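Long-range contacts in taurocyamine kinase (Schistosoma mansoni, PDB 4WOE), which catalyses the reversible, magnesium-dependent transfer of a phosphate group from ATP to taurocyamine, giving N-phosphotaurocyamine and ADP: residues S482-V487 with I591-G596; R640-L645 with T682-N687; H545-N550 with R568-N573. The protein carries 4 engineered substitutions. All coordinates share one frame; numbering follows the deposited sequence.

Contact 1 (S482-V487 with I591-G596); sequences STRVRV and ISMQQG. With ADP (adenosine-5'-diphosphate), chain D.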
loop_
_atom_site.group_PDB
_atom_site.type_symbol
_atom_site.label_atom_id
_atom_site.label_comp_id
_atom_site.label_asym_id
_atom_site.label_seq_id
_atom_site.Cartn_x
_atom_site.Cartn_y
_atom_site.Cartn_z
ATOM N N SER A 482 -26.232 -16.779 -11.310
ATOM C CA SER A 482 -25.336 -17.913 -11.130
ATOM C C SER A 482 -25.375 -18.478 -9.705
ATOM O O SER A 482 -25.205 -17.737 -8.729
ATOM C CB SER A 482 -23.909 -17.485 -11.456
ATOM O OG SER A 482 -23.476 -16.495 -10.528
ATOM N N THR A 483 -25.563 -19.788 -9.589
ATOM C CA THR A 483 -25.539 -20.440 -8.283
ATOM C C THR A 483 -24.142 -20.939 -7.934
ATOM O O THR A 483 -23.434 -21.493 -8.777
ATOM C CB THR A 483 -26.528 -21.620 -8.226
ATOM O OG1 THR A 483 -27.808 -21.174 -8.679
ATOM C CG2 THR A 483 -26.651 -22.172 -6.792
ATOM N N ARG A 484 -23.770 -20.754 -6.672
ATOM C CA ARG A 484 -22.434 -21.050 -6.194
ATOM C C ARG A 484 -22.493 -21.602 -4.769
ATOM O O ARG A 484 -23.308 -21.151 -3.967
ATOM C CB ARG A 484 -21.587 -19.782 -6.255
ATOM C CG ARG A 484 -20.159 -19.880 -5.743
ATOM C CD ARG A 484 -19.485 -18.530 -5.988
ATOM N NE ARG A 484 -18.066 -18.468 -5.664
ATOM C CZ ARG A 484 -17.591 -18.185 -4.454
ATOM N NH1 ARG A 484 -18.430 -17.967 -3.453
ATOM N NH2 ARG A 484 -16.276 -18.126 -4.245
ATOM N N VAL A 485 -21.655 -22.591 -4.461
ATOM C CA VAL A 485 -21.464 -23.022 -3.076
ATOM C C VAL A 485 -19.974 -23.289 -2.807
ATOM O O VAL A 485 -19.314 -23.986 -3.584
ATOM C CB VAL A 485 -22.271 -24.298 -2.725
ATOM C CG1 VAL A 485 -22.281 -24.509 -1.201
ATOM C CG2 VAL A 485 -23.694 -24.233 -3.266
ATOM N N ARG A 486 -19.454 -22.740 -1.710
ATOM C CA ARG A 486 -18.049 -22.904 -1.357
ATOM C C ARG A 486 -17.866 -23.331 0.089
ATOM O O ARG A 486 -18.748 -23.123 0.916
ATOM C CB ARG A 486 -17.272 -21.604 -1.596
ATOM C CG ARG A 486 -17.553 -20.499 -0.593
ATOM C CD ARG A 486 -16.659 -20.522 0.674
ATOM N NE ARG A 486 -16.836 -19.281 1.426
ATOM C CZ ARG A 486 -16.835 -19.166 2.752
ATOM N NH1 ARG A 486 -16.659 -20.223 3.550
ATOM N NH2 ARG A 486 -17.014 -17.965 3.283
ATOM N N VAL A 487 -16.703 -23.899 0.385
ATOM C CA VAL A 487 -16.289 -24.158 1.754
ATOM C C VAL A 487 -14.819 -23.840 1.908
ATOM O O VAL A 487 -14.054 -23.947 0.943
ATOM C CB VAL A 487 -16.507 -25.644 2.210
ATOM C CG1 VAL A 487 -18.004 -26.036 2.194
ATOM C CG2 VAL A 487 -15.615 -26.622 1.415
ATOM N N ILE A 591 -14.812 -24.607 -4.441
ATOM C CA ILE A 591 -15.942 -23.899 -5.028
ATOM C C ILE A 591 -16.656 -24.698 -6.121
ATOM O O ILE A 591 -16.027 -25.344 -6.956
ATOM C CB ILE A 591 -15.478 -22.551 -5.615
ATOM C CG1 ILE A 591 -14.799 -21.711 -4.526
ATOM C CG2 ILE A 591 -16.645 -21.796 -6.255
ATOM C CD1 ILE A 591 -13.505 -21.097 -4.961
ATOM N N SER A 592 -17.979 -24.640 -6.110
ATOM C CA SER A 592 -18.772 -25.179 -7.197
ATOM C C SER A 592 -19.726 -24.087 -7.683
ATOM O O SER A 592 -20.373 -23.422 -6.881
ATOM C CB SER A 592 -19.546 -26.429 -6.744
ATOM O OG SER A 592 -20.306 -26.976 -7.806
ATOM N N MET A 593 -19.791 -23.882 -8.991
ATOM C CA MET A 593 -20.713 -22.896 -9.537
ATOM C C MET A 593 -21.085 -23.252 -10.962
ATOM O O MET A 593 -20.441 -24.085 -11.583
ATOM C CB MET A 593 -20.122 -21.470 -9.474
ATOM C CG MET A 593 -18.643 -21.289 -9.874
ATOM S SD MET A 593 -18.093 -19.598 -9.404
ATOM C CE MET A 593 -16.329 -19.731 -9.246
ATOM N N GLN A 594 -22.149 -22.628 -11.449
ATOM C CA GLN A 594 -22.524 -22.660 -12.857
ATOM C C GLN A 594 -23.537 -21.547 -13.117
ATOM O O GLN A 594 -24.067 -20.945 -12.176
ATOM C CB GLN A 594 -23.104 -24.016 -13.252
ATOM C CG GLN A 594 -24.462 -24.295 -12.650
ATOM C CD GLN A 594 -24.798 -25.768 -12.639
ATOM O OE1 GLN A 594 -23.916 -26.618 -12.496
ATOM N NE2 GLN A 594 -26.079 -26.082 -12.786
ATOM N N GLN A 595 -23.799 -21.261 -14.387
ATOM C CA GLN A 595 -24.848 -20.314 -14.722
ATOM C C GLN A 595 -26.196 -20.990 -14.473
ATOM O O GLN A 595 -26.344 -22.204 -14.696
ATOM C CB GLN A 595 -24.721 -19.838 -16.170
ATOM C CG GLN A 595 -23.326 -19.316 -16.550
ATOM C CD GLN A 595 -22.865 -18.142 -15.682
ATOM O OE1 GLN A 595 -22.144 -18.317 -14.688
ATOM N NE2 GLN A 595 -23.299 -16.938 -16.046
ATOM N N GLY A 596 -27.160 -20.208 -13.984
ATOM C CA GLY A 596 -28.476 -20.724 -13.646
ATOM C C GLY A 596 -28.754 -20.805 -12.146
ATOM O O GLY A 596 -28.021 -20.231 -11.320
HETATM P PB ADP D . -15.818 -16.035 -0.419
HETATM O O1B ADP D . -15.676 -17.046 -1.533
HETATM O O2B ADP D . -14.485 -15.480 0.054
HETATM O O3B ADP D . -16.721 -16.464 0.716
HETATM P PA ADP D . -16.143 -13.319 -1.369
HETATM O O1A ADP D . -17.360 -12.446 -1.129
HETATM O O2A ADP D . -14.874 -13.133 -0.572
HETATM O O3A ADP D . -16.661 -14.850 -1.158
HETATM O "O5'" ADP D . -15.720 -13.187 -2.930
HETATM C "C5'" ADP D . -15.319 -14.324 -3.692
HETATM C "C4'" ADP D . -15.725 -14.190 -5.155
HETATM O "O4'" ADP D . -16.822 -15.064 -5.430
HETATM C "C3'" ADP D . -16.178 -12.783 -5.530
HETATM O "O3'" ADP D . -15.674 -12.479 -6.837
HETATM C "C2'" ADP D . -17.681 -12.881 -5.632
HETATM O "O2'" ADP D . -18.184 -11.946 -6.586
HETATM C "C1'" ADP D . -17.832 -14.315 -6.115
HETATM N N9 ADP D . -19.192 -14.869 -5.895
HETATM C C8 ADP D . -19.804 -15.082 -4.714
HETATM N N7 ADP D . -21.042 -15.604 -4.908
HETATM C C5 ADP D . -21.238 -15.728 -6.240
HETATM C C6 ADP D . -22.316 -16.211 -7.136
HETATM N N6 ADP D . -23.488 -16.680 -6.645
HETATM N N1 ADP D . -22.095 -16.163 -8.473
HETATM C C2 ADP D . -20.939 -15.699 -8.983
HETATM N N3 ADP D . -19.919 -15.254 -8.227
HETATM C C4 ADP D . -20.009 -15.241 -6.879
#
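The antiparallel pairing of 482-487 with 591-596 forms part of the nucleotide-binding sheet of a phosphagen kinase catalytic domain, with the ADP lying on the face that carries Ser482, Arg484 and Arg486. Val485 and Ser592 form a hydrogen-bonded pair, Val485 N reaching Ser592 O at 2.9 Å with the reverse bond equally long. The bond from Thr483 N to Gln594 O is weak, but the Thr483 hydroxyl adds another, OG1 donating to Gly596 O at 2.8 Å. Arg484, fully extended with CG anti to the backbone N (chi1 178°), runs along the adenine, CD 3.3 Å from ADP C5, to the ribose. Its guanidinium has ADP O4' over one face, and NH2 donates to ADP O1B at 3.0 Å. Met593 SD meets the edge of that group, 3.9 Å from Arg484 NE, while Ile591 CG2 approaches NE at a slant. Arg486 bends away at chi2 to grip ADP O3B through NE (2.9 Å) and NH2. The two arginines thus take different beta-phosphate oxygens, and Arg640 joins Arg486 at O3B. On the other face Val485 and Ser592 pack on helix 599-614, whose Val602 and Arg605 bind Ser592 and Gln594; strands 639-646 and 578-582 flank the pair.

Contact 2 (R640-L645 with T682-N687); sequences RASVLL and TYDISN. With ADP (adenosine-5'-diphosphate), chain D.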
loop_
_atom_site.group_PDB
_atom_site.type_symbol
_atom_site.label_atom_id
_atom_site.label_comp_id
_atom_site.label_asym_id
_atom_site.label_seq_id
_atom_site.Cartn_x
_atom_site.Cartn_y
_atom_site.Cartn_z
ATOM N N ARG A 640 -20.723 -21.554 2.428
ATOM C CA ARG A 640 -21.464 -20.392 1.982
ATOM C C ARG A 640 -22.128 -20.737 0.664
ATOM O O ARG A 640 -21.454 -20.920 -0.345
ATOM C CB ARG A 640 -20.547 -19.174 1.841
ATOM C CG ARG A 640 -21.286 -17.847 1.759
ATOM C CD ARG A 640 -20.360 -16.644 2.021
ATOM N NE ARG A 640 -19.624 -16.216 0.829
ATOM C CZ ARG A 640 -20.143 -15.477 -0.158
ATOM N NH1 ARG A 640 -21.413 -15.076 -0.102
ATOM N NH2 ARG A 640 -19.392 -15.141 -1.206
ATOM N N ALA A 641 -23.447 -20.882 0.701
ATOM C CA ALA A 641 -24.255 -21.052 -0.502
ATOM C C ALA A 641 -24.817 -19.704 -0.920
ATOM O O ALA A 641 -25.245 -18.901 -0.082
ATOM C CB ALA A 641 -25.386 -22.047 -0.271
ATOM N N SER A 642 -24.830 -19.456 -2.220
ATOM C CA SER A 642 -25.187 -18.138 -2.698
ATOM C C SER A 642 -25.595 -18.172 -4.134
ATOM O O SER A 642 -25.238 -19.081 -4.873
ATOM C CB SER A 642 -24.013 -17.168 -2.537
ATOM O OG SER A 642 -22.975 -17.462 -3.468
ATOM N N VAL A 643 -26.368 -17.168 -4.514
ATOM C CA VAL A 643 -26.547 -16.824 -5.907
ATOM C C VAL A 643 -26.237 -15.325 -6.016
ATOM O O VAL A 643 -26.271 -14.601 -5.016
ATOM C CB VAL A 643 -27.966 -17.135 -6.417
ATOM C CG1 VAL A 643 -28.472 -18.457 -5.840
ATOM C CG2 VAL A 643 -28.905 -16.021 -6.074
ATOM N N LEU A 644 -25.872 -14.871 -7.208
ATOM C CA LEU A 644 -25.964 -13.447 -7.493
ATOM C C LEU A 644 -27.413 -13.173 -7.896
ATOM O O LEU A 644 -27.919 -13.696 -8.902
ATOM C CB LEU A 644 -24.974 -13.007 -8.571
ATOM C CG LEU A 644 -23.687 -12.336 -8.065
ATOM C CD1 LEU A 644 -23.333 -12.757 -6.642
ATOM C CD2 LEU A 644 -22.524 -12.592 -9.024
ATOM N N LEU A 645 -28.074 -12.369 -7.065
ATOM C CA LEU A 645 -29.505 -12.145 -7.155
ATOM C C LEU A 645 -29.862 -10.735 -7.610
ATOM O O LEU A 645 -29.769 -9.780 -6.844
ATOM C CB LEU A 645 -30.156 -12.419 -5.805
ATOM C CG LEU A 645 -31.669 -12.622 -5.800
ATOM C CD1 LEU A 645 -32.069 -13.799 -6.707
ATOM C CD2 LEU A 645 -32.153 -12.816 -4.362
ATOM N N THR A 682 -28.020 -5.843 -7.941
ATOM C CA THR A 682 -27.667 -7.254 -7.946
ATOM C C THR A 682 -26.989 -7.577 -6.624
ATOM O O THR A 682 -26.023 -6.915 -6.254
ATOM C CB THR A 682 -26.704 -7.608 -9.103
ATOM O OG1 THR A 682 -25.751 -6.549 -9.271
ATOM C CG2 THR A 682 -27.458 -7.768 -10.394
ATOM N N TYR A 683 -27.471 -8.589 -5.909
ATOM C CA TYR A 683 -26.869 -8.899 -4.616
ATOM C C TYR A 683 -26.401 -10.347 -4.448
ATOM O O TYR A 683 -27.134 -11.306 -4.733
ATOM C CB TYR A 683 -27.840 -8.538 -3.489
ATOM C CG TYR A 683 -27.761 -7.082 -3.090
ATOM C CD1 TYR A 683 -27.110 -6.694 -1.924
ATOM C CD2 TYR A 683 -28.315 -6.091 -3.893
ATOM C CE1 TYR A 683 -27.029 -5.359 -1.561
ATOM C CE2 TYR A 683 -28.236 -4.758 -3.542
ATOM C CZ TYR A 683 -27.594 -4.398 -2.376
ATOM O OH TYR A 683 -27.521 -3.068 -2.033
ATOM N N ASP A 684 -25.150 -10.461 -4.000
ATOM C CA ASP A 684 -24.580 -11.680 -3.423
ATOM C C ASP A 684 -25.425 -12.070 -2.210
ATOM O O ASP A 684 -25.331 -11.448 -1.147
ATOM C CB ASP A 684 -23.105 -11.433 -3.031
ATOM C CG ASP A 684 -22.383 -12.686 -2.504
ATOM O OD1 ASP A 684 -21.189 -12.843 -2.855
ATOM O OD2 ASP A 684 -22.965 -13.490 -1.731
ATOM N N ILE A 685 -26.252 -13.095 -2.363
ATOM C CA ILE A 685 -27.177 -13.458 -1.293
ATOM C C ILE A 685 -26.875 -14.843 -0.682
ATOM O O ILE A 685 -27.180 -15.887 -1.270
ATOM C CB ILE A 685 -28.644 -13.397 -1.803
ATOM C CG1 ILE A 685 -29.591 -13.722 -0.662
ATOM C CG2 ILE A 685 -28.863 -14.279 -3.049
ATOM C CD1 ILE A 685 -29.341 -12.841 0.510
ATOM N N SER A 686 -26.280 -14.842 0.511
ATOM C CA SER A 686 -25.824 -16.083 1.137
ATOM C C SER A 686 -26.433 -16.339 2.519
ATOM O O SER A 686 -26.866 -15.411 3.185
ATOM C CB SER A 686 -24.292 -16.073 1.266
ATOM O OG SER A 686 -23.865 -15.282 2.371
ATOM N N ASN A 687 -26.437 -17.600 2.945
ATOM C CA ASN A 687 -26.729 -17.952 4.337
ATOM C C ASN A 687 -25.671 -17.392 5.276
ATOM O O ASN A 687 -24.477 -17.540 5.010
ATOM C CB ASN A 687 -26.794 -19.466 4.489
ATOM C CG ASN A 687 -25.492 -20.148 4.085
ATOM O OD1 ASN A 687 -25.176 -20.256 2.896
ATOM N ND2 ASN A 687 -24.728 -20.603 5.073
HETATM P PB ADP D . -15.818 -16.035 -0.419
HETATM O O1B ADP D . -15.676 -17.046 -1.533
HETATM O O2B ADP D . -14.485 -15.480 0.054
HETATM O O3B ADP D . -16.721 -16.464 0.716
HETATM P PA ADP D . -16.143 -13.319 -1.369
HETATM O O1A ADP D . -17.360 -12.446 -1.129
HETATM O O2A ADP D . -14.874 -13.133 -0.572
HETATM O O3A ADP D . -16.661 -14.850 -1.158
HETATM O "O5'" ADP D . -15.720 -13.187 -2.930
HETATM C "C5'" ADP D . -15.319 -14.324 -3.692
HETATM C "C4'" ADP D . -15.725 -14.190 -5.155
HETATM O "O4'" ADP D . -16.822 -15.064 -5.430
HETATM C "C3'" ADP D . -16.178 -12.783 -5.530
HETATM O "O3'" ADP D . -15.674 -12.479 -6.837
HETATM C "C2'" ADP D . -17.681 -12.881 -5.632
HETATM O "O2'" ADP D . -18.184 -11.946 -6.586
HETATM C "C1'" ADP D . -17.832 -14.315 -6.115
HETATM N N9 ADP D . -19.192 -14.869 -5.895
HETATM C C8 ADP D . -19.804 -15.082 -4.714
HETATM N N7 ADP D . -21.042 -15.604 -4.908
HETATM C C5 ADP D . -21.238 -15.728 -6.240
HETATM C C6 ADP D . -22.316 -16.211 -7.136
HETATM N N6 ADP D . -23.488 -16.680 -6.645
HETATM N N1 ADP D . -22.095 -16.163 -8.473
HETATM C C2 ADP D . -20.939 -15.699 -8.983
HETATM N N3 ADP D . -19.919 -15.254 -8.227
HETATM C C4 ADP D . -20.009 -15.241 -6.879
#
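Arg640 and Asp684 reach toward each other and meet as two nearly coplanar flat groups, their planes 26° apart. Arg640 NH1 donates to the syn side of Asp684 OD2 at 2.8 Å, in the guanidinium plane, and a weak second bond joins NH2 to OD1, completing a salt bridge. With CG trans to the backbone N, the Arg640 chain turns at chi3 (84°), which brings NE and NH2 to the diphosphate: NE bonds ADP O3B at 2.9 Å and NH2 bonds ADP O3A at 2.7 Å. One guanidinium therefore serves an acid on one edge and the nucleotide on another. Asp684 limits its rotation, probably stabilises its charged form while partly balancing it, and itself touches the nucleotide, OD1 lying 3.2 Å from ADP C8. Ser686 CB lies against the same guanidinium, 3.3 Å from Arg640 NH1. Further along, Leu644 carries its CD1 over Asp684 CA and, with CD2, touches the adenine.

On the face of Val643, Leu645 and Ile685 the contact is largely apolar. Val643 and Ile685 run alongside each other, and their CG2 atoms press together at 3.5 Å, closer than carbons normally pack; Leu645 CB adds its flank to Ile685 CG2. Asn687 OD1 closes one end by accepting Ala641 N at 2.9 Å, in the carbonyl plane, while Leu645 and Tyr683 exchange backbone bonds at the other. Helix 695-711 covers this face, through Met702, Val706 and Ile710. Within the sheet, strand 480-489 adjoins 639-646, and strand 666-669 runs beside 682-687.

Contact 3 (H545-N550 with R568-N573); sequences HFLFKN and RGIFHN. With ADP (adenosine-5'-diphosphate), chain D.
Ile570 is the point on which this contact turns: its CD1 methyl abuts Leu547 CD1 and the CE1 side of the Phe548 ring, which meet each other there as a nucleotide-site loop passes over the strand 569-573. Leu547 crosses it almost perpendicularly, and the two CD1 atoms are only 3.3 Å apart, closer than methyls normally pack. Phe548 runs past Ile570 the other way, its CE1 3.5 Å from Ile570 CD1. The Phe548 ring has Leu547 CD1 over the centre of one face, 3.6 Å above the plane, so neighbours on the loop brace each other as they touch the strand. At the ring edge lie Gly569 O and Arg568 CB, the latter 4.2 Å from CZ. Phe548 takes this place because its CG sits between the backbone N and carbonyl carbon (chi1 59°).

In the next shell, Trp581 meets the Phe548 ring edge-to-face, and its NE1 binds Phe546 O, a polar tie for the loop. Leu547 packs on Leu541 and Val542 of helix 535-543, whose Schellman ending has His545 as its positive-phi residue. The Arg568 guanidinium turns away to the carbonyls of Arg562 and Gly560. From the same loop His545 ND1 shares a hydrogen bond of 2.9 Å with ADP O2', edge on, while Tyr672 stacks on its ring. The chemistry thus divides along the loop: His545 supplies polar recognition of the ribose, whereas Leu547 and Phe548 meet the strand through apolar contact, consistent with a role in placing the loop.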
loop_
_atom_site.group_PDB
_atom_site.type_symbol
_atom_site.label_atom_id
_atom_site.label_comp_id
_atom_site.label_asym_id
_atom_site.label_seq_id
_atom_site.Cartn_x
_atom_site.Cartn_y
_atom_site.Cartn_z
ATOM N N HIS A 545 -15.510 -13.517 -11.692
ATOM C CA HIS A 545 -15.901 -13.991 -10.357
ATOM C C HIS A 545 -15.313 -15.371 -10.023
ATOM O O HIS A 545 -15.841 -16.069 -9.149
ATOM C CB HIS A 545 -17.436 -14.055 -10.205
ATOM C CG HIS A 545 -18.148 -12.760 -10.465
ATOM N ND1 HIS A 545 -18.670 -11.979 -9.452
ATOM C CD2 HIS A 545 -18.470 -12.133 -11.624
ATOM C CE1 HIS A 545 -19.255 -10.916 -9.975
ATOM N NE2 HIS A 545 -19.149 -10.987 -11.291
ATOM N N PHE A 546 -14.238 -15.757 -10.718
ATOM C CA PHE A 546 -13.604 -17.074 -10.544
ATOM C C PHE A 546 -12.416 -17.055 -9.564
ATOM O O PHE A 546 -12.244 -17.965 -8.744
ATOM C CB PHE A 546 -13.129 -17.629 -11.906
ATOM C CG PHE A 546 -14.260 -18.020 -12.830
ATOM C CD1 PHE A 546 -15.377 -18.679 -12.340
ATOM C CD2 PHE A 546 -14.213 -17.717 -14.180
ATOM C CE1 PHE A 546 -16.427 -19.034 -13.180
ATOM C CE2 PHE A 546 -15.261 -18.064 -15.027
ATOM C CZ PHE A 546 -16.366 -18.723 -14.527
ATOM N N LEU A 547 -11.587 -16.026 -9.678
ATOM C CA LEU A 547 -10.373 -15.909 -8.879
ATOM C C LEU A 547 -10.562 -14.881 -7.764
ATOM O O LEU A 547 -11.237 -13.861 -7.955
ATOM C CB LEU A 547 -9.198 -15.539 -9.800
ATOM C CG LEU A 547 -7.823 -14.963 -9.416
ATOM C CD1 LEU A 547 -7.219 -15.540 -8.156
ATOM C CD2 LEU A 547 -6.862 -15.176 -10.576
ATOM N N PHE A 548 -9.992 -15.167 -6.595
ATOM C CA PHE A 548 -9.875 -14.172 -5.514
ATOM C C PHE A 548 -9.063 -12.933 -5.935
ATOM O O PHE A 548 -8.134 -13.024 -6.747
ATOM C CB PHE A 548 -9.235 -14.797 -4.252
ATOM C CG PHE A 548 -7.836 -15.373 -4.466
ATOM C CD1 PHE A 548 -7.659 -16.740 -4.695
ATOM C CD2 PHE A 548 -6.701 -14.558 -4.396
ATOM C CE1 PHE A 548 -6.381 -17.284 -4.865
ATOM C CE2 PHE A 548 -5.420 -15.096 -4.561
ATOM C CZ PHE A 548 -5.261 -16.460 -4.793
ATOM N N LYS A 549 -9.410 -11.784 -5.357
ATOM C CA LYS A 549 -8.703 -10.534 -5.626
ATOM C C LYS A 549 -7.437 -10.378 -4.761
ATOM O O LYS A 549 -7.303 -11.037 -3.725
ATOM C CB LYS A 549 -9.652 -9.350 -5.422
ATOM C CG LYS A 549 -10.132 -9.134 -3.987
ATOM C CD LYS A 549 -11.380 -8.247 -3.981
ATOM C CE LYS A 549 -11.668 -7.650 -2.609
ATOM N NZ LYS A 549 -13.024 -7.021 -2.561
ATOM N N ASN A 550 -6.509 -9.522 -5.208
ATOM C CA ASN A 550 -5.190 -9.364 -4.582
ATOM C C ASN A 550 -4.966 -7.973 -3.951
ATOM O O ASN A 550 -3.830 -7.583 -3.630
ATOM C CB ASN A 550 -4.076 -9.620 -5.603
ATOM C CG ASN A 550 -4.326 -10.849 -6.476
ATOM O OD1 ASN A 550 -5.364 -11.519 -6.386
ATOM N ND2 ASN A 550 -3.354 -11.154 -7.329
ATOM N N ARG A 568 0.468 -19.395 -3.914
ATOM C CA ARG A 568 -0.936 -19.145 -4.252
ATOM C C ARG A 568 -1.262 -19.693 -5.643
ATOM O O ARG A 568 -0.427 -19.649 -6.546
ATOM C CB ARG A 568 -1.281 -17.651 -4.206
ATOM C CG ARG A 568 -1.495 -17.054 -2.821
ATOM C CD ARG A 568 -0.204 -17.065 -2.013
ATOM N NE ARG A 568 -0.236 -16.097 -0.934
ATOM C CZ ARG A 568 0.828 -15.436 -0.481
ATOM N NH1 ARG A 568 2.038 -15.638 -1.012
ATOM N NH2 ARG A 568 0.673 -14.563 0.500
ATOM N N GLY A 569 -2.479 -20.202 -5.817
ATOM C CA GLY A 569 -2.885 -20.710 -7.109
ATOM C C GLY A 569 -4.382 -20.870 -7.269
ATOM O O GLY A 569 -5.138 -20.807 -6.294
ATOM N N ILE A 570 -4.796 -21.064 -8.522
ATOM C CA ILE A 570 -6.164 -21.417 -8.884
ATOM C C ILE A 570 -6.160 -22.743 -9.634
ATOM O O ILE A 570 -5.377 -22.929 -10.568
ATOM C CB ILE A 570 -6.827 -20.362 -9.783
ATOM C CG1 ILE A 570 -6.597 -18.979 -9.209
ATOM C CG2 ILE A 570 -8.343 -20.603 -9.866
ATOM C CD1 ILE A 570 -7.236 -18.840 -7.858
ATOM N N PHE A 571 -7.028 -23.660 -9.215
ATOM C CA PHE A 571 -7.315 -24.863 -9.977
ATOM C C PHE A 571 -8.756 -24.772 -10.474
ATOM O O PHE A 571 -9.611 -24.204 -9.796
ATOM C CB PHE A 571 -7.104 -26.123 -9.119
ATOM C CG PHE A 571 -7.628 -27.385 -9.751
ATOM C CD1 PHE A 571 -6.795 -28.183 -10.519
ATOM C CD2 PHE A 571 -8.963 -27.767 -9.587
ATOM C CE1 PHE A 571 -7.276 -29.337 -11.101
ATOM C CE2 PHE A 571 -9.454 -28.917 -10.184
ATOM C CZ PHE A 571 -8.613 -29.702 -10.936
ATOM N N HIS A 572 -9.039 -25.330 -11.647
ATOM C CA HIS A 572 -10.427 -25.428 -12.096
ATOM C C HIS A 572 -10.577 -26.506 -13.175
ATOM O O HIS A 572 -9.616 -26.813 -13.875
ATOM C CB HIS A 572 -10.951 -24.057 -12.584
ATOM C CG HIS A 572 -10.311 -23.544 -13.843
ATOM N ND1 HIS A 572 -10.435 -24.180 -15.064
ATOM C CD2 HIS A 572 -9.583 -22.424 -14.079
ATOM C CE1 HIS A 572 -9.786 -23.492 -15.988
ATOM N NE2 HIS A 572 -9.263 -22.420 -15.417
ATOM N N ASN A 573 -11.764 -27.108 -13.289
ATOM C CA ASN A 573 -12.003 -28.023 -14.405
ATOM C C ASN A 573 -12.142 -27.198 -15.687
ATOM O O ASN A 573 -12.135 -25.963 -15.632
ATOM C CB ASN A 573 -13.238 -28.927 -14.164
ATOM C CG ASN A 573 -14.534 -28.150 -13.923
ATOM O OD1 ASN A 573 -14.620 -26.943 -14.126
ATOM N ND2 ASN A 573 -15.558 -28.864 -13.484
HETATM P PB ADP D . -15.818 -16.035 -0.419
HETATM O O1B ADP D . -15.676 -17.046 -1.533
HETATM O O2B ADP D . -14.485 -15.480 0.054
HETATM O O3B ADP D . -16.721 -16.464 0.716
HETATM P PA ADP D . -16.143 -13.319 -1.369
HETATM O O1A ADP D . -17.360 -12.446 -1.129
HETATM O O2A ADP D . -14.874 -13.133 -0.572
HETATM O O3A ADP D . -16.661 -14.850 -1.158
HETATM O "O5'" ADP D . -15.720 -13.187 -2.930
HETATM C "C5'" ADP D . -15.319 -14.324 -3.692
HETATM C "C4'" ADP D . -15.725 -14.190 -5.155
HETATM O "O4'" ADP D . -16.822 -15.064 -5.430
HETATM C "C3'" ADP D . -16.178 -12.783 -5.530
HETATM O "O3'" ADP D . -15.674 -12.479 -6.837
HETATM C "C2'" ADP D . -17.681 -12.881 -5.632
HETATM O "O2'" ADP D . -18.184 -11.946 -6.586
HETATM C "C1'" ADP D . -17.832 -14.315 -6.115
HETATM N N9 ADP D . -19.192 -14.869 -5.895
HETATM C C8 ADP D . -19.804 -15.082 -4.714
HETATM N N7 ADP D . -21.042 -15.604 -4.908
HETATM C C5 ADP D . -21.238 -15.728 -6.240
HETATM C C6 ADP D . -22.316 -16.211 -7.136
HETATM N N6 ADP D . -23.488 -16.680 -6.645
HETATM N N1 ADP D . -22.095 -16.163 -8.473
HETATM C C2 ADP D . -20.939 -15.699 -8.983
HETATM N N3 ADP D . -19.919 -15.254 -8.227
HETATM C C4 ADP D . -20.009 -15.241 -6.879
#

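Overall arrangement
The three contacts illustrate how an antiparallel sheet and the loops beside it can build a nucleotide site from distant pieces of chain. Contacts 1 and 2, whose centres are about 10 Å apart, are consecutive in that sheet, because strands 480-489 and 639-646 are neighbours: Arg484 N lies 2.9 Å from Ser642 O. Arg484 and Arg486 of contact 1 and Arg640 of contact 2 converge on the diphosphate from these strands. Contact 3 is nested in the loop closed by contact 1; its centre is about 14 Å from that of contact 1 and about 19 Å from that of contact 2. Met593 CE packs 3.4 Å from Phe546 CD1, and Leu644 CD2 lies 3.8 Å from His545 CE1. Bound taurocyamine is about 6 Å from the Arg486 side chain.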